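Local coordinates for amidohydrolase 3 domain-containing protein (Pyrococcus horikoshii, PDB 3IGH), which is of unknown function but probably acts as a metal-dependent hydrolase of carbon-nitrogen bonds other than peptide bonds, at residues Ile11-Ser14 and Lys20-Gly23; Gln93-Gly98 and Lys127-Tyr132; Asp326-Thr331 and Leu354-Ser359. All blocks are in the same frame, centred on the assembly; numbering follows the deposited sequence.

The three contacts follow one another along the chain, each closing before the next opens, and none touches another. Interactions 1 and 2 lie on opposite sides of the chain's centre, their centres about 49 Å apart. Interaction 3 is closer to interaction 1, about 17 Å between nearest atoms, and the two are connected through the strands that pair from the hairpin into the TIM barrel. Interaction 2, about 22 Å from interaction 3 at the nearest atoms, packs helix 88-96 on strand 129-133 of a separate mixed sheet and carries a sulfate ion. Amidohydrolases hold their metals where the barrel strands end; interaction 3 is made just before strand 357-360 begins, probably at the opposite end from that site.

Interaction 1: Ile11-Ser14 and Lys20-Gly23; sequences IYTS and KVSG
Ile-11 and Val-21 form an antiparallel hydrogen-bonded pair through two nearly straight backbone bonds. Ile-11 N reaches Val-21 O at 2.9 Å (164° at the hydrogen). Val-21 N binds Ile-11 O at 2.8 Å. Ile-11 O also takes a CA-H...O contact from Lys-20 CA, 3.3 Å away.

The apolar contacts lie on the face that carries Ile-11 and Val-21, where Ile-11 CB is 3.8 Å from Val-21 CG2. Thr-13 CG2 also meets Val-21 CG2 at 3.7 Å, the side chains crossing at about a right angle. With chi1 at -58°, CG1 of Ile-11 sits beside its own backbone N, and CD1 beyond it reaches the Ser-22/Gly-23 peptide, 3.6 Å from Gly-23 N. The strands are the arms of a beta hairpin with a classic bulge next to the turn, Thr-13 and Ser-14 both facing Lys-19. At Ile-11 an alanine, keeping CB but losing CD1, would probably uncover that peptide and open a gap beside it.

On the other face the aliphatic chain of Lys-20 runs alongside the Tyr-12 ring, Lys-20 CG 3.6 Å from Tyr-12 CE1. A water bonded to Tyr-12 OH at 3.1 Å reaches Lys-20 NZ weakly; Asp-473 also bonds the hydroxyl weakly.

Interaction 2: Gln93-Gly98 and Lys127-Tyr132; sequences QRLKRG and KPVFIY. With SO4 (sulfate ion), chain M.
Leu-95 meets Val-129 and Ile-131 on one face of strand 129-133, while the flat groups, Phe-130 and Tyr-132, belong to the side facing away from the helix. Phe-130 CE2 stands 3.5 Å above the plane of the Tyr-132 ring, offset toward its rim, and Tyr-132 CE1 lies in plane at the edge of the Phe-130 ring. Helices 166-180 and 143-149 cover Phe-130 on that side.

Both methyls of Leu-95 converge on one branch of Ile-131: CD2 is 3.7 Å and CD1 3.9 Å from Ile-131 CG2. The Ile-131 chi1 of 57° explains this, tucking CG1 between backbone N and carbonyl carbon and turning CG2 to the helix. Leu-95 CD1 also approaches Val-129 CG1, more loosely, at 4.1 Å.

Helix 88-96 joins the neighbouring parallel strands 80-81 and 103-108 in a beta-alpha-beta crossover, and Leu-95 also touches Ile-103 of strand 103-108, the parallel neighbour of strand 129-133.

At the solvent side, the extended Lys-127 chain carries NZ to within 2.9 Å of sulfate O2 and makes a weak hydrogen bond to O3. Gly-100 takes part too, its O accepting from Lys-127 NZ and its N bonding the sulfate, which probably came from the crystallisation liquor.

Interaction 3: Asp326-Thr331 and Leu354-Ser359; sequences DVFETT and LKVRLS
Phe-328 and Val-356 make the buried half of this contact, and Glu-329 with Leu-354 the half nearer solvent; the pair of pairs illustrates how one helix can serve a core and a surface with successive residues. In the core, Val-356 CG1 reaches Phe-328 CD2 at 3.8 Å, the two side chains crossing at about a right angle. The methyl comes obliquely to the ring. Val-356 holds CG1 anti to its carbonyl carbon (chi1 -62°), which sets this branch against the aromatic carbon. Ile-337, Val-311 and Ile-313 also touch the ring, so Phe-328 is packed among strand residues.

Toward the surface one methyl does the touching: Leu-354 CD2 rests against the base of Glu-329, 3.9 Å from both Glu-329 CB and CA and 4.1 Å from CG. Because CG of Glu-329 is anti to the backbone N (chi1 -176°) and the chain beyond is extended, the carboxylate leads away from Leu-354 and forms a salt bridge with Arg-350. Asp-326 shares Arg-350 and also pairs with Arg-294, so the charges should largely balance along this solvent-facing side. At the end of the segment, Thr-331 OG1 and N both donate to Val-327 O, one turn back, from opposite faces of its carbonyl plane, the hydroxyl at 2.8 Å.

Lys-355, with positive phi in a Schellman motif, ends helix 345-354 and lets the chain turn from Leu-354 to Val-356. The arrangement belongs to the alternating strands and helices of the TIM barrel: helix 318-331 follows strand 310-315 and precedes strand 336-337, and here it packs against the end of helix 345-354 and the short link that leads into strand 357-360, which runs parallel to strand 336-337.

Interaction 1: Ile11-Ser14 and Lys20-Gly23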
loop_
_atom_site.group_PDB
_atom_site.type_symbol
_atom_site.label_atom_id
_atom_site.label_comp_id
_atom_site.label_asym_id
_atom_site.label_seq_id
_atom_site.Cartn_x
_atom_site.Cartn_y
_atom_site.Cartn_z
ATOM N N ILE A 11 21.517 -25.470 5.899
ATOM C CA ILE A 11 20.851 -24.190 5.706
ATOM C C ILE A 11 21.630 -23.115 6.432
ATOM O O ILE A 11 21.731 -23.141 7.653
ATOM C CB ILE A 11 19.395 -24.231 6.226
ATOM C CG1 ILE A 11 18.613 -25.333 5.500
ATOM C CG2 ILE A 11 18.720 -22.863 6.042
ATOM C CD1 ILE A 11 17.634 -26.068 6.375
ATOM N N TYR A 12 22.192 -22.177 5.671
ATOM C CA TYR A 12 22.835 -20.996 6.254
ATOM C C TYR A 12 21.756 -19.968 6.562
ATOM O O TYR A 12 21.038 -19.540 5.663
ATOM C CB TYR A 12 23.861 -20.399 5.283
ATOM C CG TYR A 12 25.097 -21.251 5.109
ATOM C CD1 TYR A 12 26.170 -21.130 5.984
ATOM C CD2 TYR A 12 25.189 -22.188 4.079
ATOM C CE1 TYR A 12 27.308 -21.912 5.839
ATOM C CE2 TYR A 12 26.323 -22.978 3.928
ATOM C CZ TYR A 12 27.380 -22.832 4.814
ATOM O OH TYR A 12 28.515 -23.605 4.686
ATOM N N THR A 13 21.636 -19.588 7.829
ATOM C CA THR A 13 20.616 -18.629 8.234
ATOM C C THR A 13 21.192 -17.234 8.372
ATOM O O THR A 13 20.451 -16.258 8.349
ATOM C CB THR A 13 19.926 -19.011 9.570
ATOM O OG1 THR A 13 20.854 -18.878 10.654
ATOM C CG2 THR A 13 19.372 -20.437 9.516
ATOM N N SER A 14 22.512 -17.152 8.527
ATOM C CA SER A 14 23.206 -15.879 8.723
ATOM C C SER A 14 24.663 -16.053 8.306
ATOM O O SER A 14 25.216 -17.150 8.422
ATOM C CB SER A 14 23.108 -15.455 10.194
ATOM O OG SER A 14 23.753 -14.223 10.424
ATOM N N LYS A 20 24.496 -21.957 10.931
ATOM C CA LYS A 20 23.932 -23.012 10.090
ATOM C C LYS A 20 22.956 -23.864 10.886
ATOM O O LYS A 20 23.158 -24.111 12.078
ATOM C CB LYS A 20 25.012 -23.940 9.529
ATOM C CG LYS A 20 26.274 -23.280 9.035
ATOM C CD LYS A 20 27.460 -24.223 9.183
ATOM C CE LYS A 20 27.419 -25.378 8.189
ATOM N NZ LYS A 20 28.555 -26.323 8.382
ATOM N N VAL A 21 21.894 -24.307 10.216
ATOM C CA VAL A 21 20.954 -25.268 10.790
ATOM C C VAL A 21 20.690 -26.386 9.784
ATOM O O VAL A 21 21.132 -26.314 8.629
ATOM C CB VAL A 21 19.610 -24.608 11.232
ATOM C CG1 VAL A 21 19.841 -23.509 12.267
ATOM C CG2 VAL A 21 18.817 -24.087 10.028
ATOM N N SER A 22 19.970 -27.417 10.221
ATOM C CA SER A 22 19.639 -28.538 9.351
ATOM C C SER A 22 18.157 -28.573 8.977
ATOM O O SER A 22 17.748 -29.357 8.116
ATOM C CB SER A 22 20.090 -29.873 9.971
ATOM O OG SER A 22 19.559 -30.045 11.275
ATOM N N GLY A 23 17.361 -27.707 9.602
ATOM C CA GLY A 23 15.928 -27.678 9.346
ATOM C C GLY A 23 15.295 -26.306 9.467
ATOM O O GLY A 23 15.627 -25.545 10.373
HETATM O O HOH W 1 28.651 -26.672 5.069
#

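Interaction 2: Gln93-Gly98 and Lys127-Tyr132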
loop_
_atom_site.group_PDB
_atom_site.type_symbol
_atom_site.label_atom_id
_atom_site.label_comp_id
_atom_site.label_asym_id
_atom_site.label_seq_id
_atom_site.Cartn_x
_atom_site.Cartn_y
_atom_site.Cartn_z
ATOM N N GLN A 93 21.265 -5.090 -40.464
ATOM C CA GLN A 93 20.859 -6.488 -40.409
ATOM C C GLN A 93 20.398 -6.884 -38.999
ATOM O O GLN A 93 19.361 -7.542 -38.846
ATOM C CB GLN A 93 22.003 -7.384 -40.894
ATOM C CG GLN A 93 21.576 -8.784 -41.322
ATOM C CD GLN A 93 22.742 -9.654 -41.792
ATOM O OE1 GLN A 93 22.535 -10.703 -42.408
ATOM N NE2 GLN A 93 23.969 -9.223 -41.502
ATOM N N ARG A 94 21.149 -6.446 -37.983
ATOM C CA ARG A 94 20.803 -6.696 -36.575
ATOM C C ARG A 94 19.501 -6.008 -36.172
ATOM O O ARG A 94 18.642 -6.616 -35.519
ATOM C CB ARG A 94 21.937 -6.247 -35.644
ATOM C CG ARG A 94 23.200 -7.091 -35.747
ATOM C CD ARG A 94 24.238 -6.678 -34.713
ATOM N NE ARG A 94 25.537 -7.279 -34.991
ATOM C CZ ARG A 94 26.540 -7.360 -34.120
ATOM N NH1 ARG A 94 26.406 -6.890 -32.884
ATOM N NH2 ARG A 94 27.681 -7.928 -34.488
ATOM N N LEU A 95 19.352 -4.752 -36.577
ATOM C CA LEU A 95 18.149 -3.986 -36.252
ATOM C C LEU A 95 16.882 -4.535 -36.918
ATOM O O LEU A 95 15.795 -4.465 -36.339
ATOM C CB LEU A 95 18.346 -2.505 -36.573
ATOM C CG LEU A 95 19.369 -1.797 -35.686
ATOM C CD1 LEU A 95 19.696 -0.444 -36.254
ATOM C CD2 LEU A 95 18.882 -1.687 -34.222
ATOM N N LYS A 96 17.034 -5.104 -38.114
ATOM C CA LYS A 96 15.916 -5.742 -38.821
ATOM C C LYS A 96 15.407 -7.017 -38.138
ATOM O O LYS A 96 14.256 -7.400 -38.328
ATOM C CB LYS A 96 16.279 -6.017 -40.285
ATOM C CG LYS A 96 16.205 -4.782 -41.169
ATOM C CD LYS A 96 16.260 -5.143 -42.648
ATOM C CE LYS A 96 16.073 -3.908 -43.522
ATOM N NZ LYS A 96 16.055 -4.251 -44.969
ATOM N N ARG A 97 16.257 -7.661 -37.341
ATOM C CA ARG A 97 15.858 -8.838 -36.566
ATOM C C ARG A 97 15.159 -8.475 -35.250
ATOM O O ARG A 97 14.562 -9.342 -34.605
ATOM C CB ARG A 97 17.064 -9.732 -36.264
ATOM C CG ARG A 97 17.683 -10.417 -37.469
ATOM C CD ARG A 97 18.998 -11.064 -37.067
ATOM N NE ARG A 97 19.856 -11.358 -38.213
ATOM C CZ ARG A 97 21.187 -11.372 -38.171
ATOM N NH1 ARG A 97 21.878 -11.653 -39.267
ATOM N NH2 ARG A 97 21.832 -11.097 -37.043
ATOM N N GLY A 98 15.250 -7.205 -34.850
ATOM C CA GLY A 98 14.634 -6.729 -33.610
ATOM C C GLY A 98 13.116 -6.782 -33.622
ATOM O O GLY A 98 12.486 -6.517 -34.648
ATOM N N LYS A 127 10.271 0.900 -38.968
ATOM C CA LYS A 127 9.815 1.085 -37.589
ATOM C C LYS A 127 10.592 2.256 -36.996
ATOM O O LYS A 127 11.668 2.599 -37.509
ATOM C CB LYS A 127 10.071 -0.185 -36.768
ATOM C CG LYS A 127 9.133 -1.347 -37.068
ATOM C CD LYS A 127 9.467 -2.565 -36.227
ATOM C CE LYS A 127 8.453 -3.680 -36.438
ATOM N NZ LYS A 127 8.700 -4.827 -35.516
ATOM N N PRO A 128 10.056 2.895 -35.934
ATOM C CA PRO A 128 10.895 3.872 -35.231
ATOM C C PRO A 128 12.124 3.157 -34.663
ATOM O O PRO A 128 12.000 2.067 -34.090
ATOM C CB PRO A 128 9.986 4.378 -34.101
ATOM C CG PRO A 128 8.596 4.053 -34.558
ATOM C CD PRO A 128 8.717 2.786 -35.324
ATOM N N VAL A 129 13.293 3.749 -34.897
ATOM C CA VAL A 129 14.586 3.190 -34.484
ATOM C C VAL A 129 15.324 4.247 -33.685
ATOM O O VAL A 129 15.426 5.391 -34.114
ATOM C CB VAL A 129 15.455 2.763 -35.715
ATOM C CG1 VAL A 129 16.889 2.405 -35.299
ATOM C CG2 VAL A 129 14.833 1.585 -36.415
ATOM N N PHE A 130 15.825 3.858 -32.514
ATOM C CA PHE A 130 16.618 4.735 -31.666
ATOM C C PHE A 130 17.816 3.914 -31.175
ATOM O O PHE A 130 17.636 2.906 -30.487
ATOM C CB PHE A 130 15.763 5.215 -30.489
ATOM C CG PHE A 130 16.438 6.240 -29.616
ATOM C CD1 PHE A 130 16.333 7.590 -29.911
ATOM C CD2 PHE A 130 17.161 5.854 -28.485
ATOM C CE1 PHE A 130 16.937 8.547 -29.114
ATOM C CE2 PHE A 130 17.775 6.809 -27.680
ATOM C CZ PHE A 130 17.656 8.157 -27.990
ATOM N N ILE A 131 19.030 4.312 -31.553
ATOM C CA ILE A 131 20.216 3.493 -31.227
ATOM C C ILE A 131 21.293 4.241 -30.452
ATOM O O ILE A 131 21.864 5.226 -30.927
ATOM C CB ILE A 131 20.814 2.739 -32.461
ATOM C CG1 ILE A 131 21.205 3.701 -33.597
ATOM C CG2 ILE A 131 19.841 1.684 -32.967
ATOM C CD1 ILE A 131 22.115 3.064 -34.658
ATOM N N TYR A 132 21.566 3.752 -29.243
ATOM C CA TYR A 132 22.593 4.336 -28.397
ATOM C C TYR A 132 23.975 3.917 -28.864
ATOM O O TYR A 132 24.204 2.746 -29.158
ATOM C CB TYR A 132 22.433 3.850 -26.965
ATOM C CG TYR A 132 21.307 4.484 -26.199
ATOM C CD1 TYR A 132 21.446 5.763 -25.647
ATOM C CD2 TYR A 132 20.113 3.792 -25.987
ATOM C CE1 TYR A 132 20.408 6.343 -24.912
ATOM C CE2 TYR A 132 19.070 4.365 -25.257
ATOM C CZ TYR A 132 19.228 5.633 -24.721
ATOM O OH TYR A 132 18.198 6.195 -24.004
HETATM S S SO4 M . 6.899 -7.334 -34.064
HETATM O O1 SO4 M . 6.109 -7.718 -35.230
HETATM O O2 SO4 M . 8.318 -7.462 -34.377
HETATM O O3 SO4 M . 6.601 -5.949 -33.712
HETATM O O4 SO4 M . 6.573 -8.204 -32.937
#

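Interaction 3: Asp326-Thr331 and Leu354-Ser359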
loop_
_atom_site.group_PDB
_atom_site.type_symbol
_atom_site.label_atom_id
_atom_site.label_comp_id
_atom_site.label_asym_id
_atom_site.label_seq_id
_atom_site.Cartn_x
_atom_site.Cartn_y
_atom_site.Cartn_z
ATOM N N ASP A 326 26.150 16.702 4.258
ATOM C CA ASP A 326 25.590 17.984 4.728
ATOM C C ASP A 326 24.060 17.929 4.802
ATOM O O ASP A 326 23.466 18.394 5.780
ATOM C CB ASP A 326 26.016 19.146 3.816
ATOM C CG ASP A 326 27.457 19.603 4.052
ATOM O OD1 ASP A 326 28.105 19.134 5.003
ATOM O OD2 ASP A 326 27.947 20.438 3.264
ATOM N N VAL A 327 23.437 17.334 3.781
ATOM C CA VAL A 327 21.981 17.181 3.720
ATOM C C VAL A 327 21.483 16.323 4.885
ATOM O O VAL A 327 20.559 16.717 5.608
ATOM C CB VAL A 327 21.521 16.607 2.348
ATOM C CG1 VAL A 327 20.016 16.379 2.312
ATOM C CG2 VAL A 327 21.910 17.566 1.233
ATOM N N PHE A 328 22.130 15.176 5.096
ATOM C CA PHE A 328 21.754 14.276 6.180
ATOM C C PHE A 328 22.027 14.848 7.588
ATOM O O PHE A 328 21.254 14.608 8.529
ATOM C CB PHE A 328 22.378 12.875 5.973
ATOM C CG PHE A 328 21.792 12.119 4.782
ATOM C CD1 PHE A 328 20.454 12.272 4.426
ATOM C CD2 PHE A 328 22.580 11.243 4.038
ATOM C CE1 PHE A 328 19.908 11.575 3.343
ATOM C CE2 PHE A 328 22.047 10.544 2.951
ATOM C CZ PHE A 328 20.717 10.704 2.604
ATOM N N GLU A 329 23.086 15.643 7.716
ATOM C CA GLU A 329 23.388 16.280 8.989
ATOM C C GLU A 329 22.320 17.309 9.354
ATOM O O GLU A 329 21.790 17.272 10.467
ATOM C CB GLU A 329 24.766 16.938 8.972
ATOM C CG GLU A 329 25.164 17.522 10.321
ATOM C CD GLU A 329 26.152 18.677 10.208
ATOM O OE1 GLU A 329 26.458 19.280 11.255
ATOM O OE2 GLU A 329 26.625 18.984 9.088
ATOM N N THR A 330 21.971 18.177 8.401
ATOM C CA THR A 330 21.019 19.276 8.596
ATOM C C THR A 330 19.596 18.782 8.901
ATOM O O THR A 330 18.862 19.373 9.696
ATOM C CB THR A 330 21.011 20.194 7.339
ATOM O OG1 THR A 330 22.329 20.711 7.112
ATOM C CG2 THR A 330 20.053 21.353 7.487
ATOM N N THR A 331 19.204 17.696 8.238
ATOM C CA THR A 331 17.858 17.167 8.405
ATOM C C THR A 331 17.783 16.243 9.617
ATOM O O THR A 331 16.693 15.881 10.062
ATOM C CB THR A 331 17.376 16.432 7.141
ATOM O OG1 THR A 331 18.321 15.408 6.783
ATOM C CG2 THR A 331 17.219 17.410 5.994
ATOM N N LEU A 354 27.208 10.080 11.422
ATOM C CA LEU A 354 25.858 10.347 10.913
ATOM C C LEU A 354 25.023 9.088 10.751
ATOM O O LEU A 354 23.829 9.168 10.454
ATOM C CB LEU A 354 25.914 11.126 9.589
ATOM C CG LEU A 354 26.497 12.542 9.660
ATOM C CD1 LEU A 354 26.683 13.135 8.274
ATOM C CD2 LEU A 354 25.630 13.452 10.508
ATOM N N LYS A 355 25.661 7.929 10.919
ATOM C CA LYS A 355 24.984 6.632 10.885
ATOM C C LYS A 355 24.314 6.344 9.533
ATOM O O LYS A 355 23.281 5.681 9.479
ATOM C CB LYS A 355 23.966 6.511 12.037
ATOM C CG LYS A 355 24.575 6.512 13.436
ATOM C CD LYS A 355 23.478 6.401 14.487
ATOM C CE LYS A 355 23.991 5.765 15.774
ATOM N NZ LYS A 355 24.823 6.697 16.581
ATOM N N VAL A 356 24.911 6.830 8.447
ATOM C CA VAL A 356 24.314 6.647 7.122
ATOM C C VAL A 356 24.462 5.196 6.651
ATOM O O VAL A 356 25.350 4.466 7.118
ATOM C CB VAL A 356 24.862 7.642 6.056
ATOM C CG1 VAL A 356 24.547 9.089 6.444
ATOM C CG2 VAL A 356 26.355 7.452 5.832
ATOM N N ARG A 357 23.555 4.788 5.769
ATOM C CA ARG A 357 23.605 3.487 5.106
ATOM C C ARG A 357 24.268 3.658 3.743
ATOM O O ARG A 357 24.126 4.698 3.120
ATOM C CB ARG A 357 22.186 2.930 4.943
ATOM C CG ARG A 357 21.616 2.383 6.239
ATOM C CD ARG A 357 20.094 2.377 6.239
ATOM N NE ARG A 357 19.497 3.708 6.337
ATOM C CZ ARG A 357 18.612 4.201 5.468
ATOM N NH1 ARG A 357 18.228 3.477 4.430
ATOM N NH2 ARG A 357 18.093 5.409 5.646
ATOM N N LEU A 358 25.015 2.649 3.294
ATOM C CA LEU A 358 25.722 2.742 2.013
ATOM C C LEU A 358 25.365 1.590 1.078
ATOM O O LEU A 358 25.435 0.426 1.461
ATOM C CB LEU A 358 27.246 2.776 2.221
ATOM C CG LEU A 358 27.890 3.804 3.167
ATOM C CD1 LEU A 358 29.378 3.522 3.331
ATOM C CD2 LEU A 358 27.684 5.232 2.674
ATOM N N SER A 359 24.996 1.926 -0.156
ATOM C CA SER A 359 24.804 0.925 -1.197
ATOM C C SER A 359 25.913 1.078 -2.233
ATOM O O SER A 359 26.028 2.113 -2.886
ATOM C CB SER A 359 23.427 1.085 -1.838
ATOM O OG SER A 359 23.249 0.201 -2.916
#